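Local coordinates for lipopolysaccharide biosynthesis protein wbpB (Thermus thermophilus, PDB 3O9Z) that acts as an NAD-dependent sugar dehydrogenase in the biosynthesis of 2,3-diacetamido-2,3-dideoxy-D-mannuronic acid, probably using 2-oxoglutarate to reoxidise the cofactor, at residues Glu57-Tyr62 and Ile89-Arg94; His201-Ala206 and Pro304-Pro309. All coordinates share one frame; numbering follows the deposited sequence. Where two conformers were deposited one is given.

Contact 1. Residues Glu57-Tyr62 and Ile89-Arg94; sequences EAFEAY and IRMALR. With NAD (nicotinamide-adenine-dinucleotide), chain Q.
Glu60 and Arg94 form the polar link between segments 57-62 and 89-94. Arg94 NH2 donates to Glu60 OE1 at 2.8 Å, a slightly bent hydrogen bond that is also a salt bridge. The oxygen lies close to the guanidinium plane and is met on its syn side, from somewhat out of the carboxylate plane, which is turned 48° from the guanidinium. Glu60 gets there with an extended chain, CG anti to the backbone N (chi1 -172°).

Several other polar atoms find partners on a second subunit. Arg94 NE pairs with Glu64 of that subunit, and Glu60 OE2 pairs with its Arg94. Each carboxylate oxygen of Glu60 therefore has an arginine partner, one from each chain. Glu57 faces away from segment 89-94. Its OE1 accepts from N6A of the NAD held by the second subunit, at a very short modelled 2.5 Å, and from Gln88 of that subunit.

Met91 adds an apolar part. It was modelled in two conformers, and in the one described here its CE makes an apolar contact at the edge of the Phe59 ring, 3.9 Å from Phe59 CE2. Its SD lies 5.5 Å from the ring centroid, at the edge, a Met-aromatic contact, and 4.0 Å from Glu60 CB.

The two segments run nearly parallel, 23° apart, with axes 11.0 Å apart at closest approach. They lie on helices 56-68 and 85-94 of the NAD-binding Rossmann fold. Phe59 and Met91 both rest on Leu76 of strand 75-78, Phe59 also reaches strand 29-34, and Ile89 and Leu93 pack against helix 109-122.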
ATOM      1  N   GLU A  57      -5.995  -8.044 -11.517  1.00 15.14           N
ATOM      2  CA  GLU A  57      -6.453  -9.379 -11.983  1.00 14.21           C
ATOM      3  C   GLU A  57      -7.951  -9.364 -12.108  1.00 16.26           C
ATOM      4  O   GLU A  57      -8.517  -9.905 -13.068  1.00 14.97           O
ATOM      5  CB  GLU A  57      -5.984 -10.507 -11.068  1.00 16.83           C
ATOM      6  CG  GLU A  57      -4.434 -10.549 -10.836  1.00 17.59           C
ATOM      7  CD  GLU A  57      -3.995  -9.849  -9.562  1.00 14.68           C
ATOM      8  OE1 GLU A  57      -3.205 -10.440  -8.817  1.00 15.89           O
ATOM      9  OE2 GLU A  57      -4.522  -8.740  -9.279  1.00 17.09           O
ATOM     10  N   ALA A  58      -8.628  -8.699 -11.165  1.00 15.18           N
ATOM     11  CA  ALA A  58     -10.080  -8.620 -11.255  1.00 13.20           C
ATOM     12  C   ALA A  58     -10.566  -7.697 -12.358  1.00 13.28           C
ATOM     13  O   ALA A  58     -11.549  -7.978 -13.056  1.00 15.82           O
ATOM     14  CB  ALA A  58     -10.676  -8.135  -9.896  1.00 13.20           C
ATOM     15  N   PHE A  59      -9.884  -6.559 -12.570  1.00 13.36           N
ATOM     16  CA  PHE A  59     -10.214  -5.658 -13.646  1.00 12.97           C
ATOM     17  C   PHE A  59     -10.017  -6.396 -14.998  1.00 13.04           C
ATOM     18  O   PHE A  59     -10.910  -6.318 -15.811  1.00 13.95           O
ATOM     19  CB  PHE A  59      -9.139  -4.560 -13.560  1.00 14.39           C
ATOM     20  CG  PHE A  59      -9.204  -3.492 -14.615  1.00 10.31           C
ATOM     21  CD1 PHE A  59     -10.185  -2.523 -14.716  1.00 11.56           C
ATOM     22  CD2 PHE A  59      -8.140  -3.416 -15.530  1.00 14.33           C
ATOM     23  CE1 PHE A  59     -10.156  -1.463 -15.628  1.00 12.96           C
ATOM     24  CE2 PHE A  59      -8.088  -2.382 -16.445  1.00 12.47           C
ATOM     25  CZ  PHE A  59      -9.050  -1.394 -16.550  1.00 13.47           C
ATOM     26  N   GLU A  60      -8.944  -7.169 -15.113  1.00 14.84           N
ATOM     27  CA  GLU A  60      -8.719  -7.933 -16.364  1.00 16.51           C
ATOM     28  C   GLU A  60      -9.852  -8.956 -16.571  1.00 16.98           C
ATOM     29  O   GLU A  60     -10.343  -9.049 -17.712  1.00 16.01           O
ATOM     30  CB  GLU A  60      -7.357  -8.638 -16.286  1.00 15.06           C
ATOM     31  CG  GLU A  60      -6.938  -9.305 -17.592  1.00 19.70           C
ATOM     32  CD  GLU A  60      -5.473  -9.620 -17.612  1.00 18.01           C
ATOM     33  OE1 GLU A  60      -4.932  -9.769 -18.726  1.00 22.39           O
ATOM     34  OE2 GLU A  60      -4.882  -9.905 -16.527  1.00 22.81           O
ATOM     35  N   ALA A  61     -10.173  -9.731 -15.527  1.00 14.72           N
ATOM     36  CA  ALA A  61     -11.213 -10.754 -15.697  1.00 15.23           C
ATOM     37  C   ALA A  61     -12.515 -10.114 -16.103  1.00 15.63           C
ATOM     38  O   ALA A  61     -13.284 -10.708 -16.864  1.00 16.72           O
ATOM     39  CB  ALA A  61     -11.361 -11.541 -14.411  1.00 16.97           C
ATOM     40  N   TYR A  62     -12.855  -8.939 -15.557  1.00 15.09           N
ATOM     41  CA  TYR A  62     -14.052  -8.202 -15.882  1.00 15.06           C
ATOM     42  C   TYR A  62     -14.080  -7.735 -17.328  1.00 17.18           C
ATOM     43  O   TYR A  62     -15.060  -7.968 -18.039  1.00 16.93           O
ATOM     44  CB  TYR A  62     -14.222  -7.033 -14.890  1.00 14.46           C
ATOM     45  CG  TYR A  62     -15.351  -6.128 -15.276  1.00 16.59           C
ATOM     46  CD1 TYR A  62     -16.664  -6.567 -15.091  1.00 26.25           C
ATOM     47  CD2 TYR A  62     -15.141  -4.924 -15.912  1.00 19.68           C
ATOM     48  CE1 TYR A  62     -17.732  -5.793 -15.485  1.00 24.27           C
ATOM     49  CE2 TYR A  62     -16.209  -4.127 -16.277  1.00 22.76           C
ATOM     50  CZ  TYR A  62     -17.496  -4.569 -16.066  1.00 29.84           C
ATOM     51  OH  TYR A  62     -18.583  -3.812 -16.444  1.00 34.71           O
ATOM     52  N   ILE A  89      -0.347  -2.178 -21.489  1.00 14.65           N
ATOM     53  CA  ILE A  89      -0.581  -2.266 -22.926  1.00 16.26           C
ATOM     54  C   ILE A  89      -0.630  -3.758 -23.334  1.00 11.59           C
ATOM     55  O   ILE A  89      -1.557  -4.089 -24.074  1.00 16.42           O
ATOM     56  CB  ILE A  89       0.561  -1.571 -23.672  1.00 12.77           C
ATOM     57  CG1 ILE A  89       0.530  -0.039 -23.474  1.00 14.77           C
ATOM     58  CG2 ILE A  89       0.466  -1.937 -25.166  1.00 17.67           C
ATOM     59  CD1 ILE A  89       1.930   0.590 -23.727  1.00 13.98           C
ATOM     60  N   ARG A  90       0.173  -4.644 -22.753  1.00 15.87           N
ATOM     61  CA  ARG A  90       0.053  -6.092 -23.099  1.00 12.78           C
ATOM     62  C   ARG A  90      -1.352  -6.549 -22.656  1.00 16.30           C
ATOM     63  O   ARG A  90      -1.983  -7.378 -23.332  1.00 16.68           O
ATOM     64  CB  ARG A  90       1.098  -6.910 -22.353  1.00 16.10           C
ATOM     65  CG  ARG A  90       2.517  -6.627 -22.850  1.00 22.19           C
ATOM     66  CD  ARG A  90       2.946  -7.484 -23.984  1.00 30.48           C
ATOM     67  NE  ARG A  90       2.824  -8.914 -23.697  1.00 21.63           N
ATOM     68  CZ  ARG A  90       3.824  -9.715 -23.325  1.00 24.29           C
ATOM     69  NH1 ARG A  90       3.583 -11.005 -23.131  1.00 21.91           N
ATOM     70  NH2 ARG A  90       5.079  -9.298 -23.178  1.00 23.50           N
ATOM     71  N   MET A  91      -1.874  -6.060 -21.529  1.00 14.93           N
ATOM     72  CA  MET A  91      -3.202  -6.461 -21.063  0.50 16.91           C
ATOM     73  C   MET A  91      -4.262  -5.971 -22.048  1.00 15.11           C
ATOM     74  O   MET A  91      -5.184  -6.740 -22.418  1.00 18.37           O
ATOM     75  CB  MET A  91      -3.440  -5.857 -19.671  0.50 16.10           C
ATOM     76  CG  MET A  91      -4.880  -5.997 -19.121  0.50 10.72           C
ATOM     77  SD  MET A  91      -4.987  -5.595 -17.305  0.50 14.07           S
ATOM     78  CE  MET A  91      -4.571  -3.845 -17.207  0.50 14.27           C
ATOM     79  N   ALA A  92      -4.218  -4.699 -22.449  1.00 15.70           N
ATOM     80  CA  ALA A  92      -5.157  -4.147 -23.407  1.00 13.12           C
ATOM     81  C   ALA A  92      -5.183  -5.094 -24.638  1.00 16.05           C
ATOM     82  O   ALA A  92      -6.269  -5.538 -25.073  1.00 17.14           O
ATOM     83  CB  ALA A  92      -4.758  -2.736 -23.838  1.00 18.79           C
ATOM     84  N   LEU A  93      -4.009  -5.381 -25.165  1.00 16.98           N
ATOM     85  CA  LEU A  93      -3.964  -6.119 -26.439  1.00 19.59           C
ATOM     86  C   LEU A  93      -4.550  -7.510 -26.247  1.00 17.40           C
ATOM     87  O   LEU A  93      -5.213  -8.062 -27.161  1.00 19.74           O
ATOM     88  CB  LEU A  93      -2.553  -6.146 -27.046  1.00 19.12           C
ATOM     89  CG  LEU A  93      -1.840  -4.822 -27.312  1.00 24.48           C
ATOM     90  CD1 LEU A  93      -0.455  -5.059 -27.894  1.00 23.30           C
ATOM     91  CD2 LEU A  93      -2.669  -3.888 -28.186  1.00 25.25           C
ATOM     92  N   ARG A  94      -4.155  -8.213 -25.187  1.00 17.77           N
ATOM     93  CA  ARG A  94      -4.710  -9.546 -24.970  1.00 17.47           C
ATOM     94  C   ARG A  94      -6.202  -9.594 -24.749  1.00 18.72           C
ATOM     95  O   ARG A  94      -6.814 -10.627 -25.043  1.00 19.22           O
ATOM     96  CB  ARG A  94      -3.956 -10.409 -23.936  1.00 21.06           C
ATOM     97  CG  ARG A  94      -4.347 -10.178 -22.453  1.00 21.18           C
ATOM     98  CD  ARG A  94      -3.671 -11.137 -21.472  1.00 19.41           C
ATOM     99  NE  ARG A  94      -2.215 -10.933 -21.407  1.00 18.69           N
ATOM    100  CZ  ARG A  94      -1.610 -10.101 -20.552  1.00 18.46           C
ATOM    101  NH1 ARG A  94      -0.300  -9.948 -20.632  1.00 18.49           N
ATOM    102  NH2 ARG A  94      -2.292  -9.460 -19.611  1.00 19.58           N
TER
HETATM  103  PA  NAD Q 311      -1.707 -13.291   4.194  1.00 28.34           P
HETATM  104  O1A NAD Q 311      -0.640 -13.689   5.197  1.00 30.04           O
HETATM  105  O2A NAD Q 311      -2.355 -11.834   4.347  1.00 32.23           O
HETATM  106  O5B NAD Q 311      -0.847 -13.518   2.852  1.00 32.64           O
HETATM  107  C5B NAD Q 311      -1.057 -12.392   2.017  1.00 54.73           C
HETATM  108  C4B NAD Q 311      -0.252 -12.366   0.722  1.00 26.09           C
HETATM  109  O4B NAD Q 311      -1.057 -12.273  -0.464  1.00 31.34           O
HETATM  110  C3B NAD Q 311      -0.030 -10.898   1.149  1.00 23.04           C
HETATM  111  O3B NAD Q 311       1.354 -10.515   1.225  1.00 25.16           O
HETATM  112  C2B NAD Q 311      -0.597  -9.966   0.064  1.00 38.02           C
HETATM  113  O2B NAD Q 311       0.463  -9.014  -0.144  1.00 27.63           O
HETATM  114  C1B NAD Q 311      -0.745 -11.000  -1.085  1.00 30.96           C
HETATM  115  N9A NAD Q 311      -1.509 -10.455  -2.220  1.00 38.31           N
HETATM  116  C8A NAD Q 311      -2.438  -9.438  -2.241  1.00 21.62           C
HETATM  117  N7A NAD Q 311      -2.720  -9.140  -3.489  1.00 26.55           N
HETATM  118  C5A NAD Q 311      -2.103 -10.020  -4.333  1.00 26.01           C
HETATM  119  C6A NAD Q 311      -2.044 -10.173  -5.749  1.00 24.42           C
HETATM  120  N6A NAD Q 311      -2.880  -9.451  -6.584  1.00 28.44           N
HETATM  121  N1A NAD Q 311      -1.284 -11.168  -6.212  1.00 30.01           N
HETATM  122  C2A NAD Q 311      -0.644 -11.991  -5.385  1.00 19.12           C
HETATM  123  N3A NAD Q 311      -0.544 -11.785  -4.089  1.00 45.92           N
HETATM  124  C4A NAD Q 311      -1.287 -10.830  -3.526  1.00 30.50           C
HETATM  125  O3  NAD Q 311      -2.899 -14.360   4.329  1.00 29.73           O
HETATM  126  PN  NAD Q 311      -2.614 -15.935   4.152  1.00 30.43           P
HETATM  127  O1N NAD Q 311      -2.973 -16.634   5.489  1.00 34.16           O
HETATM  128  O2N NAD Q 311      -1.217 -16.309   3.616  1.00 35.06           O
HETATM  129  O5D NAD Q 311      -3.859 -16.534   3.300  1.00 26.48           O
HETATM  130  C5D NAD Q 311      -3.332 -17.018   2.075  1.00 29.09           C
HETATM  131  C4D NAD Q 311      -4.352 -17.911   1.371  1.00 21.94           C
HETATM  132  O4D NAD Q 311      -4.132 -19.183   1.989  1.00 31.63           O
HETATM  133  C3D NAD Q 311      -5.844 -17.541   1.575  1.00 28.34           C
HETATM  134  O3D NAD Q 311      -6.618 -18.047   0.477  1.00 29.75           O
HETATM  135  C2D NAD Q 311      -6.257 -18.351   2.825  1.00 32.51           C
HETATM  136  O2D NAD Q 311      -7.639 -18.752   2.814  1.00 25.09           O
HETATM  137  C1D NAD Q 311      -5.354 -19.593   2.637  1.00 46.93           C
HETATM  138  N1N NAD Q 311      -4.959 -20.206   3.904  1.00 31.83           N
HETATM  139  C2N NAD Q 311      -5.023 -21.524   3.950  1.00 35.44           C
HETATM  140  C3N NAD Q 311      -4.665 -22.185   5.122  1.00 45.03           C
HETATM  141  C7N NAD Q 311      -4.736 -23.660   5.171  1.00 46.44           C
HETATM  142  O7N NAD Q 311      -4.745 -24.336   4.151  1.00 38.74           O
HETATM  143  N7N NAD Q 311      -4.740 -24.232   6.387  1.00 46.56           N
HETATM  144  C4N NAD Q 311      -4.223 -21.444   6.233  1.00 37.84           C
HETATM  145  C5N NAD Q 311      -4.162 -20.065   6.112  1.00 35.31           C
HETATM  146  C6N NAD Q 311      -4.532 -19.469   4.917  1.00 44.07           C

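Contact 2. Residues His201-Ala206 and Pro304-Pro309; sequences HVEVHA and PENRHP
His205 brings its imidazole edge to the backbone of Asn306. From CB the chain turns so that CG is anti to the carbonyl carbon (chi1 -58°), and this sends the ring toward segment 304-309. Along the way the side chain also touches Pro302 and Leu311. ND1 shares a water with the backbone N of His308. The water is 2.9 Å from His205 ND1 and accepts from His308 N at 2.8 Å. CE1, next round the ring, comes within 3.2 Å of Asn306 O, which lies near the ring plane. NE2, at the tip, donates to Glu203 OE1 at 2.9 Å, almost straight at 172° and in the ring plane.

Glu203 is held at both oxygens. His201 NE2 donates to its OE2 at 2.6 Å, and each Glu203 oxygen accepts through its anti lone pair. The carboxylate also lies beside the Asn306 side chain, with Glu203 OE1 4.2 Å from Asn306 CB. The amide there is of uncertain orientation.

The contact ties the edge strand 199-207 of the C-terminal sheet to the loop near the C-terminus. His205 and Ala206 both face Ala213 in a classic beta bulge. On the other segment, His308 reaches Thr157 and Phe226 of the same sheet.

No direct hydrogen bond joins the two segments. The link rests on a water bridge and on the approach of a ring C-H, probably polarised, to Asn306 O, a buried oxygen with no hydrogen-bond partner in the model. The Glu203 carboxylate would probably favour the protonated form of both histidines.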
ATOM      1  N   HIS A 201      24.356  10.847 -32.546  1.00 16.22           N
ATOM      2  CA  HIS A 201      25.332  10.908 -31.471  1.00 16.76           C
ATOM      3  C   HIS A 201      24.641  11.511 -30.265  1.00 15.56           C
ATOM      4  O   HIS A 201      23.864  12.452 -30.392  1.00 15.94           O
ATOM      5  CB  HIS A 201      26.529  11.777 -31.895  1.00 19.73           C
ATOM      6  CG  HIS A 201      27.524  12.040 -30.806  1.00 23.40           C
ATOM      7  ND1 HIS A 201      28.310  11.053 -30.251  1.00 32.92           N
ATOM      8  CD2 HIS A 201      27.934  13.203 -30.246  1.00 29.15           C
ATOM      9  CE1 HIS A 201      29.127  11.588 -29.361  1.00 26.79           C
ATOM     10  NE2 HIS A 201      28.920  12.892 -29.341  1.00 31.33           N
ATOM     11  N   VAL A 202      24.872  10.923 -29.096  1.00 15.65           N
ATOM     12  CA  VAL A 202      24.286  11.442 -27.858  1.00 16.03           C
ATOM     13  C   VAL A 202      25.367  11.626 -26.801  1.00 17.26           C
ATOM     14  O   VAL A 202      26.261  10.763 -26.682  1.00 18.85           O
ATOM     15  CB  VAL A 202      23.295  10.413 -27.266  1.00 17.70           C
ATOM     16  CG1 VAL A 202      22.726  10.949 -25.937  1.00 18.91           C
ATOM     17  CG2 VAL A 202      22.163  10.182 -28.235  1.00 18.79           C
ATOM     18  N   GLU A 203      25.355  12.746 -26.081  1.00 15.53           N
ATOM     19  CA  GLU A 203      26.275  12.990 -24.958  1.00 15.69           C
ATOM     20  C   GLU A 203      25.486  13.447 -23.737  1.00 15.35           C
ATOM     21  O   GLU A 203      24.502  14.169 -23.868  1.00 14.66           O
ATOM     22  CB  GLU A 203      27.263  14.144 -25.229  1.00 19.35           C
ATOM     23  CG  GLU A 203      28.061  13.932 -26.471  1.00 22.07           C
ATOM     24  CD  GLU A 203      29.008  15.053 -26.812  1.00 23.45           C
ATOM     25  OE1 GLU A 203      29.152  16.075 -26.104  1.00 21.11           O
ATOM     26  OE2 GLU A 203      29.620  14.913 -27.883  1.00 27.51           O
ATOM     27  N   VAL A 204      25.958  13.098 -22.545  1.00 15.44           N
ATOM     28  CA  VAL A 204      25.382  13.650 -21.324  1.00 15.34           C
ATOM     29  C   VAL A 204      26.505  14.296 -20.544  1.00 14.67           C
ATOM     30  O   VAL A 204      27.595  13.684 -20.410  1.00 14.90           O
ATOM     31  CB  VAL A 204      24.604  12.598 -20.531  1.00 15.54           C
ATOM     32  CG1 VAL A 204      25.503  11.431 -20.126  1.00 18.21           C
ATOM     33  CG2 VAL A 204      24.011  13.219 -19.282  1.00 14.88           C
ATOM     34  N   HIS A 205      26.286  15.536 -20.096  1.00 15.83           N
ATOM     35  CA  HIS A 205      27.327  16.356 -19.478  1.00 15.16           C
ATOM     36  C   HIS A 205      27.123  16.566 -17.979  1.00 15.62           C
ATOM     37  O   HIS A 205      28.070  16.907 -17.260  1.00 19.17           O
ATOM     38  CB  HIS A 205      27.368  17.741 -20.139  1.00 16.82           C
ATOM     39  CG  HIS A 205      27.603  17.689 -21.611  1.00 15.63           C
ATOM     40  ND1 HIS A 205      27.110  18.656 -22.469  1.00 16.04           N
ATOM     41  CD2 HIS A 205      28.264  16.790 -22.378  1.00 17.12           C
ATOM     42  CE1 HIS A 205      27.456  18.343 -23.703  1.00 14.61           C
ATOM     43  NE2 HIS A 205      28.160  17.222 -23.678  1.00 17.02           N
ATOM     44  N   ALA A 206      25.878  16.400 -17.534  1.00 16.46           N
ATOM     45  CA  ALA A 206      25.521  16.631 -16.113  1.00 17.09           C
ATOM     46  C   ALA A 206      24.379  15.701 -15.821  1.00 16.10           C
ATOM     47  O   ALA A 206      23.462  15.526 -16.616  1.00 17.45           O
ATOM     48  CB  ALA A 206      25.087  18.087 -15.849  1.00 17.11           C
ATOM     49  N   PRO A 304      33.392  23.284 -25.836  1.00 22.60           N
ATOM     50  CA  PRO A 304      32.655  24.524 -25.626  1.00 23.63           C
ATOM     51  C   PRO A 304      31.503  24.636 -26.590  1.00 23.14           C
ATOM     52  O   PRO A 304      30.455  25.142 -26.213  1.00 25.66           O
ATOM     53  CB  PRO A 304      33.685  25.625 -25.947  1.00 25.34           C
ATOM     54  CG  PRO A 304      34.978  24.977 -25.610  1.00 23.89           C
ATOM     55  CD  PRO A 304      34.848  23.508 -25.910  1.00 25.98           C
ATOM     56  N   GLU A 305      31.657  24.097 -27.789  1.00 20.66           N
ATOM     57  CA  GLU A 305      30.609  24.259 -28.800  1.00 18.81           C
ATOM     58  C   GLU A 305      29.384  23.396 -28.491  1.00 20.13           C
ATOM     59  O   GLU A 305      28.294  23.657 -29.008  1.00 20.67           O
ATOM     60  CB  GLU A 305      31.125  24.002 -30.220  1.00 21.09           C
ATOM     61  CG  GLU A 305      31.593  22.597 -30.476  1.00 26.70           C
ATOM     62  CD  GLU A 305      33.089  22.405 -30.269  1.00 31.89           C
ATOM     63  OE1 GLU A 305      33.727  23.220 -29.561  1.00 25.34           O
ATOM     64  OE2 GLU A 305      33.603  21.402 -30.815  1.00 32.16           O
ATOM     65  N   ASN A 306      29.544  22.408 -27.613  1.00 18.18           N
ATOM     66  CA  ASN A 306      28.442  21.472 -27.339  1.00 17.96           C
ATOM     67  C   ASN A 306      27.808  21.643 -25.972  1.00 18.58           C
ATOM     68  O   ASN A 306      26.909  20.874 -25.634  1.00 16.12           O
ATOM     69  CB  ASN A 306      28.879  20.018 -27.505  1.00 18.49           C
ATOM     70  CG  ASN A 306      29.304  19.705 -28.920  1.00 22.26           C
ATOM     71  OD1 ASN A 306      29.107  20.502 -29.820  1.00 24.71           O
ATOM     72  ND2 ASN A 306      29.813  18.502 -29.137  1.00 29.80           N
ATOM     73  N   ARG A 307      28.258  22.629 -25.207  1.00 16.65           N
ATOM     74  CA  ARG A 307      27.839  22.828 -23.835  1.00 17.17           C
ATOM     75  C   ARG A 307      26.615  23.732 -23.732  1.00 16.81           C
ATOM     76  O   ARG A 307      26.679  24.889 -24.153  1.00 18.95           O
ATOM     77  CB  ARG A 307      28.997  23.464 -23.052  1.00 20.17           C
ATOM     78  CG  ARG A 307      28.800  23.553 -21.542  1.00 23.14           C
ATOM     79  CD  ARG A 307      29.882  24.400 -20.843  1.00 31.46           C
ATOM     80  NE  ARG A 307      31.219  24.030 -21.294  1.00 49.48           N
ATOM     81  CZ  ARG A 307      32.160  24.892 -21.674  1.00 51.15           C
ATOM     82  NH1 ARG A 307      31.927  26.202 -21.673  1.00 54.40           N
ATOM     83  NH2 ARG A 307      33.342  24.439 -22.069  1.00 52.51           N
ATOM     84  N   HIS A 308      25.518  23.278 -23.121  1.00 14.67           N
ATOM     85  CA  HIS A 308      24.372  24.168 -22.938  1.00 15.56           C
ATOM     86  C   HIS A 308      24.775  25.405 -22.147  1.00 15.08           C
ATOM     87  O   HIS A 308      25.565  25.267 -21.235  1.00 16.82           O
ATOM     88  CB  HIS A 308      23.222  23.391 -22.261  1.00 13.56           C
ATOM     89  CG  HIS A 308      21.951  24.179 -22.168  1.00 13.33           C
ATOM     90  ND1 HIS A 308      21.779  25.187 -21.241  1.00 13.32           N
ATOM     91  CD2 HIS A 308      20.818  24.157 -22.914  1.00 12.89           C
ATOM     92  CE1 HIS A 308      20.570  25.707 -21.380  1.00 12.37           C
ATOM     93  NE2 HIS A 308      19.964  25.097 -22.388  1.00 13.29           N
ATOM     94  N   PRO A 309      24.264  26.598 -22.507  1.00 15.09           N
ATOM     95  CA  PRO A 309      24.682  27.815 -21.789  1.00 17.96           C
ATOM     96  C   PRO A 309      24.548  27.749 -20.275  1.00 18.26           C
ATOM     97  O   PRO A 309      25.326  28.412 -19.564  1.00 22.24           O
ATOM     98  CB  PRO A 309      23.780  28.900 -22.380  1.00 22.06           C
ATOM     99  CG  PRO A 309      23.482  28.406 -23.751  1.00 22.80           C
ATOM    100  CD  PRO A 309      23.398  26.889 -23.661  1.00 17.29           C
TER
HETATM  101  O   HOH W   1      25.010  20.605 -22.341  1.00 16.12           O

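Overall arrangement
Contact 1 is largely buried and contact 2 lies at the surface. Their centres are 43 Å apart, on opposite sides of the chain's centre, and they share no helix or strand. Contact 1 joins two helices of the Rossmann domain, whereas contact 2 joins an edge strand of the C-terminal sheet to an irregular tail. The chemistry differs accordingly. At 57-62 and 89-94 a direct salt bridge stands beside a Met-aromatic contact, and a second subunit and its NAD supply further partners. At 201-206 and 304-309 the segments meet through water and a ring edge, away from the NAD and 2-oxoglutarate sites and untouched by the other chains of the assembly.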